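Local coordinates for carbohydrate binding protein, putative, cpb33A (Cellvibrio japonicus, PDB 5FJQ), which probably binds chitin and cleaves it oxidatively, through the copper-dependent catalytic domain of a lytic polysaccharide monooxygenase, at residues N17-P22 / G37-Q42; G47-R50 / Y55-P58; D59-S64 / G72-R77. All blocks are in the same frame, centred on the assembly; numbering follows the deposited sequence.

Contact 1 of 3, residues N17-P22 / G37-Q42; sequences NGIENP and GLYTPQ
One face of the Y39 ring receives the terminal methyl of I19: CD1 sits almost exactly over the centre, 3.6 Å from the ring centroid and 3° off its normal, a CH-pi contact with all six ring carbons. E20 OE2 lies at the edge of the same ring, in its plane. The Y39 hydroxyl donates a hydrogen bond of 2.8 Å from OH to E20 OE2, entering at the anti lone pair, the one turned away from the other carboxylate oxygen; ring and carboxylate are nearly coplanar, 21° apart. E20 reaches this place because its chain bends at chi2, folding the carboxylate back toward the ring. Isoleucine suits the spot by its branching. While its CD1 covers the ring, I19 CG2 approaches Y39 CE2 at 3.7 Å. I19 CG1 meets L38 CB at 3.6 Å, the two aliphatic chains lying alongside and running opposite ways. I19 is thus buried beneath a tyrosine that is itself exposed. L38 continues inward onto V11 and C14 of helix 10-17. G18, with positive phi, is the first residue after that helix to leave helical backbone angles, and Y39 closes a short 3-10 segment. Two helix-flanking loops are joined here, within the mostly helical connection between strands 2-6 and 45-47, the L2 region of the lytic polysaccharide monooxygenase fold.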
loop_
_atom_site.group_PDB
_atom_site.type_symbol
_atom_site.label_atom_id
_atom_site.label_comp_id
_atom_site.label_asym_id
_atom_site.label_seq_id
_atom_site.Cartn_x
_atom_site.Cartn_y
_atom_site.Cartn_z
ATOM N N ASN A 17 -0.031 14.054 -8.117
ATOM C CA ASN A 17 -0.872 15.240 -7.980
ATOM C C ASN A 17 -0.002 16.472 -7.550
ATOM O O ASN A 17 -0.513 17.603 -7.529
ATOM C CB ASN A 17 -1.970 15.000 -6.966
ATOM C CG ASN A 17 -2.922 16.192 -6.828
ATOM O OD1 ASN A 17 -2.989 16.852 -5.761
ATOM N ND2 ASN A 17 -3.658 16.483 -7.915
ATOM N N GLY A 18 1.276 16.248 -7.218
ATOM C CA GLY A 18 2.201 17.372 -6.806
ATOM C C GLY A 18 2.487 17.338 -5.312
ATOM O O GLY A 18 1.582 17.542 -4.468
ATOM N N ILE A 19 3.748 17.066 -4.970
ATOM C CA ILE A 19 4.107 16.881 -3.614
ATOM C C ILE A 19 4.180 18.263 -2.911
ATOM O O ILE A 19 3.691 18.399 -1.809
ATOM C CB ILE A 19 5.456 16.148 -3.482
ATOM C CG1 ILE A 19 5.342 14.722 -4.059
ATOM C CG2 ILE A 19 5.918 16.141 -2.013
ATOM C CD1 ILE A 19 6.705 14.080 -4.373
ATOM N N GLU A 20 4.752 19.266 -3.585
ATOM C CA GLU A 20 4.905 20.602 -2.962
ATOM C C GLU A 20 3.590 21.415 -2.967
ATOM O O GLU A 20 3.257 22.073 -1.987
ATOM C CB GLU A 20 6.076 21.379 -3.636
ATOM C CG GLU A 20 7.385 20.586 -3.615
ATOM C CD GLU A 20 7.734 20.116 -2.203
ATOM O OE1 GLU A 20 7.260 20.780 -1.271
ATOM O OE2 GLU A 20 8.433 19.089 -1.989
ATOM N N ASN A 21 2.860 21.342 -4.069
ATOM C CA ASN A 21 1.664 22.146 -4.324
ATOM C C ASN A 21 0.537 21.273 -4.834
ATOM O O ASN A 21 0.045 21.478 -5.912
ATOM C CB ASN A 21 1.944 23.217 -5.370
ATOM C CG ASN A 21 2.883 24.292 -4.855
ATOM O OD1 ASN A 21 3.984 24.467 -5.382
ATOM N ND2 ASN A 21 2.456 25.019 -3.807
ATOM N N PRO A 22 0.105 20.305 -4.027
ATOM C CA PRO A 22 -0.972 19.438 -4.470
ATOM C C PRO A 22 -2.254 20.268 -4.709
ATOM O O PRO A 22 -2.439 21.349 -4.125
ATOM C CB PRO A 22 -1.195 18.513 -3.260
ATOM C CG PRO A 22 -0.686 19.239 -2.085
ATOM C CD PRO A 22 0.372 20.195 -2.577
ATOM N N GLY A 37 8.095 12.169 2.293
ATOM C CA GLY A 37 8.413 10.808 1.776
ATOM C C GLY A 37 7.800 10.474 0.405
ATOM O O GLY A 37 7.982 9.377 -0.118
ATOM N N LEU A 38 7.012 11.380 -0.174
ATOM C CA LEU A 38 6.341 11.067 -1.425
ATOM C C LEU A 38 7.303 11.075 -2.589
ATOM O O LEU A 38 6.953 10.575 -3.682
ATOM C CB LEU A 38 5.138 11.989 -1.714
ATOM C CG LEU A 38 3.838 11.888 -0.900
ATOM C CD1 LEU A 38 2.903 13.019 -1.263
ATOM C CD2 LEU A 38 3.196 10.543 -1.175
ATOM N N TYR A 39 8.499 11.630 -2.381
ATOM C CA TYR A 39 9.579 11.611 -3.401
ATOM C C TYR A 39 10.211 10.218 -3.523
ATOM O O TYR A 39 11.001 9.923 -4.441
ATOM C CB TYR A 39 10.700 12.569 -2.934
ATOM C CG TYR A 39 10.397 13.959 -3.326
ATOM C CD1 TYR A 39 10.557 14.391 -4.674
ATOM C CD2 TYR A 39 9.868 14.841 -2.407
ATOM C CE1 TYR A 39 10.218 15.689 -5.031
ATOM C CE2 TYR A 39 9.540 16.130 -2.760
ATOM C CZ TYR A 39 9.740 16.549 -4.056
ATOM O OH TYR A 39 9.375 17.831 -4.334
ATOM N N THR A 40 9.972 9.383 -2.500
ATOM C CA THR A 40 10.668 8.072 -2.444
ATOM C C THR A 40 9.629 6.964 -2.141
ATOM O O THR A 40 9.711 6.266 -1.130
ATOM C CB THR A 40 11.802 8.031 -1.381
ATOM O OG1 THR A 40 11.250 8.349 -0.130
ATOM C CG2 THR A 40 12.947 8.972 -1.655
ATOM N N PRO A 41 8.614 6.850 -3.014
ATOM C CA PRO A 41 7.506 5.886 -2.924
ATOM C C PRO A 41 7.941 4.414 -2.782
ATOM O O PRO A 41 7.192 3.596 -2.195
ATOM C CB PRO A 41 6.771 6.112 -4.242
ATOM C CG PRO A 41 7.827 6.633 -5.188
ATOM C CD PRO A 41 8.562 7.609 -4.272
ATOM N N GLN A 42 9.153 4.118 -3.235
ATOM C CA GLN A 42 9.768 2.773 -3.228
ATOM C C GLN A 42 10.315 2.328 -1.847
ATOM O O GLN A 42 10.763 1.177 -1.661
ATOM C CB GLN A 42 10.883 2.715 -4.288
ATOM C CG GLN A 42 12.152 3.485 -3.939
ATOM C CD GLN A 42 12.086 4.985 -4.321
ATOM O OE1 GLN A 42 10.995 5.571 -4.523
ATOM N NE2 GLN A 42 13.263 5.605 -4.461
#

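Contact 2 of 3, residues G47-R50 / Y55-P58; sequences GGVR and YYIP
This is a small, partly buried apolar contact with a water bridge at its outer end, joining the loop that leaves strand 45-47 to the short, weakly bonded helix 53-56. Its centre is the pair V49 and Y56, whose side chains pass side by side, pointing in opposing senses. The CG2 methyl of V49 comes obliquely to the ring at CD2 of Y56, 3.6 Å away, and V49 CG1 touches Y56 CD2 from 4.0 Å. Beta-branched valine therefore offers two methyls to the same ring carbon. Farther out, the ring's hydroxyl passes G48 O without bonding to it directly; water 1, lying in the plane of the ring, spans the gap. It donates to G48 O at 2.8 Å and is 2.7 Å from Y56 OH. A tyrosine serves both needs, apolar along the ring and polar at the hydroxyl, and glycine at 48 tolerates the positive phi of 87°, where a side chain would press on the carbonyl O of the residue before. Over one face of the Y56 ring lies the edge of Y55, with CD2 above the centre. V49 packs on Y172 of strand 169-178, Y56 rests on V46 of strand 45-47, and V49 O accepts a hydrogen bond from Q160 of strand 152-161.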
loop_
_atom_site.group_PDB
_atom_site.type_symbol
_atom_site.label_atom_id
_atom_site.label_comp_id
_atom_site.label_asym_id
_atom_site.label_seq_id
_atom_site.Cartn_x
_atom_site.Cartn_y
_atom_site.Cartn_z
ATOM N N GLY A 47 12.961 -2.130 8.150
ATOM C CA GLY A 47 14.068 -3.091 8.228
ATOM C C GLY A 47 13.878 -4.085 9.382
ATOM O O GLY A 47 13.298 -3.754 10.399
ATOM N N GLY A 48 14.363 -5.306 9.208
ATOM C CA GLY A 48 14.322 -6.346 10.224
ATOM C C GLY A 48 13.061 -7.188 10.269
ATOM O O GLY A 48 12.961 -8.075 11.117
ATOM N N VAL A 49 12.092 -6.929 9.396
ATOM C CA VAL A 49 10.787 -7.584 9.542
ATOM C C VAL A 49 10.830 -8.983 8.942
ATOM O O VAL A 49 11.389 -9.190 7.880
ATOM C CB VAL A 49 9.635 -6.779 8.936
ATOM C CG1 VAL A 49 8.299 -7.380 9.349
ATOM C CG2 VAL A 49 9.648 -5.337 9.398
ATOM N N ARG A 50 10.281 -9.960 9.672
ATOM C CA ARG A 50 10.288 -11.365 9.261
ATOM C C ARG A 50 8.863 -11.911 9.453
ATOM O O ARG A 50 8.553 -12.550 10.511
ATOM C CB ARG A 50 11.336 -12.166 10.059
ATOM C CG ARG A 50 12.784 -11.616 9.993
ATOM C CD ARG A 50 13.826 -12.651 10.344
ATOM N NE ARG A 50 13.867 -12.818 11.793
ATOM C CZ ARG A 50 13.207 -13.755 12.471
ATOM N NH1 ARG A 50 12.444 -14.683 11.861
ATOM N NH2 ARG A 50 13.332 -13.790 13.795
ATOM N N TYR A 55 4.120 -6.130 14.610
ATOM C CA TYR A 55 5.008 -5.722 15.691
ATOM C C TYR A 55 5.646 -4.340 15.430
ATOM O O TYR A 55 5.714 -3.482 16.335
ATOM C CB TYR A 55 6.096 -6.799 16.005
ATOM C CG TYR A 55 7.046 -6.298 17.071
ATOM C CD1 TYR A 55 6.662 -6.383 18.432
ATOM C CD2 TYR A 55 8.307 -5.785 16.769
ATOM C CE1 TYR A 55 7.496 -5.922 19.442
ATOM C CE2 TYR A 55 9.141 -5.252 17.795
ATOM C CZ TYR A 55 8.733 -5.379 19.148
ATOM O OH TYR A 55 9.493 -4.893 20.284
ATOM N N TYR A 56 6.125 -4.135 14.198
ATOM C CA TYR A 56 6.870 -2.960 13.808
ATOM C C TYR A 56 5.975 -1.761 13.426
ATOM O O TYR A 56 6.380 -0.607 13.675
ATOM C CB TYR A 56 7.824 -3.296 12.636
ATOM C CG TYR A 56 8.901 -4.256 13.063
ATOM C CD1 TYR A 56 10.030 -3.795 13.744
ATOM C CD2 TYR A 56 8.764 -5.628 12.860
ATOM C CE1 TYR A 56 11.006 -4.663 14.147
ATOM C CE2 TYR A 56 9.761 -6.522 13.270
ATOM C CZ TYR A 56 10.865 -6.029 13.911
ATOM O OH TYR A 56 11.848 -6.899 14.391
ATOM N N ILE A 57 4.800 -2.039 12.798
ATOM C CA ILE A 57 3.855 -1.007 12.385
ATOM C C ILE A 57 2.608 -0.889 13.282
ATOM O O ILE A 57 1.752 -1.814 13.293
ATOM C CB ILE A 57 3.387 -1.216 10.927
ATOM C CG1 ILE A 57 4.575 -1.290 9.933
ATOM C CG2 ILE A 57 2.246 -0.236 10.583
ATOM C CD1 ILE A 57 4.137 -1.763 8.553
ATOM N N PRO A 58 2.452 0.266 13.973
ATOM C CA PRO A 58 1.269 0.458 14.885
ATOM C C PRO A 58 -0.018 0.516 14.079
ATOM O O PRO A 58 0.037 0.907 12.907
ATOM C CB PRO A 58 1.574 1.825 15.549
ATOM C CG PRO A 58 3.069 1.973 15.463
ATOM C CD PRO A 58 3.422 1.378 14.107
HETATM O O HOH W 1 11.952 -9.398 13.309
#

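Contact 3 of 3, residues D59-S64 / G72-R77; sequences DGRLCS and GMDLAR
D74 lays its carboxylate against the loop G60 to S64, with D74 CG 3.3 Å from G60 O and the two oxygens directed to different partners. OD1 takes the backbone side. It accepts a weak hydrogen bond from S64 N at 3.1 Å, bent to 134°, and a bond from water 2, whose oxygen is 2.7 Å from OD1 and in turn accepts from C63 N at 2.8 Å. Aspartate fits because its short chain, with CG anti to the carbonyl carbon (chi1 -72°), can gather backbone NH groups of the loop directly and through one water. OD2 faces R61. The arginine chain starts away from D74, bends at chi2 and returns across it at about a right angle, so that R61 NH1 makes a salt bridge of 3.1 Å to D74 OD2, the carboxylate meeting the guanidinium at its edge; the exact place of OD2 is less certain. The paired charge would be expected to help keep the buried acid ionised, and R61 also makes a cation-pi contact with F71.

The two segments belong to the long irregular connection between helix 53-56 and strand 83-84, and the disulfide from C63 to C174 pins this loop to strand 169-178 of the beta core of the domain. Beside that bridge the side chain of C63 meets the M73 backbone: C63 CB is 3.1 Å from M73 O. The two CB atoms, C63 CB and M73 CB, pack at 3.9 Å. Methionine, flexible and bent at chi2 and chi3, then carries its sulfur away from C63 and packs on A30 of helix 25-33 and V11 of helix 10-17.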
loop_
_atom_site.group_PDB
_atom_site.type_symbol
_atom_site.label_atom_id
_atom_site.label_comp_id
_atom_site.label_asym_id
_atom_site.label_seq_id
_atom_site.Cartn_x
_atom_site.Cartn_y
_atom_site.Cartn_z
ATOM N N ASP A 59 -1.167 0.152 14.625
ATOM C CA ASP A 59 -2.418 0.485 13.883
ATOM C C ASP A 59 -2.466 1.988 13.553
ATOM O O ASP A 59 -1.952 2.830 14.324
ATOM C CB ASP A 59 -3.673 0.153 14.685
ATOM C CG ASP A 59 -3.882 -1.320 14.857
ATOM O OD1 ASP A 59 -3.931 -2.094 13.879
ATOM O OD2 ASP A 59 -4.037 -1.712 16.022
ATOM N N GLY A 60 -3.147 2.366 12.494
ATOM C CA GLY A 60 -3.197 3.773 12.129
ATOM C C GLY A 60 -1.928 4.223 11.431
ATOM O O GLY A 60 -1.840 5.377 11.044
ATOM N N ARG A 61 -0.935 3.328 11.292
ATOM C CA ARG A 61 0.331 3.638 10.575
ATOM C C ARG A 61 0.683 2.659 9.392
ATOM O O ARG A 61 1.856 2.538 8.956
ATOM C CB ARG A 61 1.510 3.775 11.591
ATOM C CG ARG A 61 1.401 4.927 12.588
ATOM C CD ARG A 61 1.251 6.302 11.923
ATOM N NE ARG A 61 1.093 7.373 12.909
ATOM C CZ ARG A 61 0.636 8.600 12.651
ATOM N NH1 ARG A 61 0.263 8.916 11.429
ATOM N NH2 ARG A 61 0.511 9.502 13.639
ATOM N N LEU A 62 -0.337 1.966 8.857
ATOM C CA LEU A 62 -0.123 0.946 7.925
ATOM C C LEU A 62 0.343 1.618 6.615
ATOM O O LEU A 62 1.336 1.233 6.042
ATOM C CB LEU A 62 -1.432 0.232 7.745
ATOM C CG LEU A 62 -1.522 -1.035 8.560
ATOM C CD1 LEU A 62 -1.731 -0.833 10.056
ATOM C CD2 LEU A 62 -2.573 -2.004 7.973
ATOM N N CYS A 63 -0.260 2.746 6.279
ATOM C CA CYS A 63 0.086 3.397 5.016
ATOM C C CYS A 63 1.421 4.131 4.985
ATOM O O CYS A 63 1.975 4.324 3.895
ATOM C CB CYS A 63 -1.057 4.339 4.613
ATOM S SG CYS A 63 -2.656 3.547 4.252
ATOM N N SER A 64 1.920 4.598 6.130
ATOM C CA SER A 64 3.239 5.250 6.223
ATOM C C SER A 64 4.335 4.271 6.651
ATOM O O SER A 64 5.486 4.669 6.794
ATOM C CB SER A 64 3.216 6.370 7.281
ATOM O OG SER A 64 2.661 5.890 8.527
ATOM N N GLY A 72 0.904 11.682 6.254
ATOM C CA GLY A 72 -0.212 12.257 5.522
ATOM C C GLY A 72 -1.012 11.092 4.894
ATOM O O GLY A 72 -2.235 11.138 4.810
ATOM N N MET A 73 -0.273 10.029 4.561
ATOM C CA MET A 73 -0.819 8.767 4.031
ATOM C C MET A 73 -1.710 8.005 4.994
ATOM O O MET A 73 -2.496 7.137 4.532
ATOM C CB MET A 73 0.288 7.842 3.443
ATOM C CG MET A 73 1.119 8.472 2.311
ATOM S SD MET A 73 0.125 8.846 0.854
ATOM C CE MET A 73 -0.270 10.561 1.155
ATOM N N ASP A 74 -1.664 8.387 6.287
ATOM C CA ASP A 74 -2.382 7.679 7.320
ATOM C C ASP A 74 -3.764 8.229 7.587
ATOM O O ASP A 74 -4.484 7.715 8.496
ATOM C CB ASP A 74 -1.560 7.671 8.578
ATOM C CG ASP A 74 -0.334 6.737 8.483
ATOM O OD1 ASP A 74 -0.440 5.657 7.869
ATOM O OD2 ASP A 74 0.741 7.042 9.019
ATOM N N LEU A 75 -4.119 9.294 6.871
ATOM C CA LEU A 75 -5.402 10.030 7.144
ATOM C C LEU A 75 -6.603 9.200 6.648
ATOM O O LEU A 75 -6.522 8.692 5.554
ATOM C CB LEU A 75 -5.369 11.384 6.425
ATOM C CG LEU A 75 -4.313 12.350 6.998
ATOM C CD1 LEU A 75 -4.297 13.686 6.284
ATOM C CD2 LEU A 75 -4.431 12.539 8.482
ATOM N N ALA A 76 -7.673 9.063 7.449
ATOM C CA ALA A 76 -8.968 8.476 7.023
ATOM C C ALA A 76 -9.761 9.461 6.135
ATOM O O ALA A 76 -10.177 10.511 6.577
ATOM C CB ALA A 76 -9.779 8.109 8.268
ATOM N N ARG A 77 -9.946 9.149 4.868
ATOM C CA ARG A 77 -10.658 10.037 3.957
ATOM C C ARG A 77 -11.397 9.162 3.007
ATOM O O ARG A 77 -10.910 8.103 2.691
ATOM C CB ARG A 77 -9.671 10.914 3.229
ATOM C CG ARG A 77 -8.983 11.859 4.224
ATOM C CD ARG A 77 -8.085 12.837 3.531
ATOM N NE ARG A 77 -8.862 13.711 2.648
ATOM C CZ ARG A 77 -9.265 14.954 2.947
ATOM N NH1 ARG A 77 -8.951 15.524 4.088
ATOM N NH2 ARG A 77 -9.944 15.672 2.049
HETATM O O HOH W 2 -2.369 3.757 7.839
#

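The three contacts come in series along the chain, while contact 3 touches both of the others. L38 CD2 of contact 1 packs on M73 SD at 4.1 Å, linking the helical connection to the loop of contact 3, whose centre is 15 Å from that of contact 1. I57 CG2 lies 3.8 Å from L62 CA, joining contacts 2 and 3 across 16 Å between centres. Contacts 1 and 2 do not touch; their nearest atoms are about 11 Å apart. Contact 3 lies away from the copper site. The nearest atoms of G47 and the copper bound by H1 and H100 are about 10 Å apart, and the Y39 side chain is about 12 Å from that of H1.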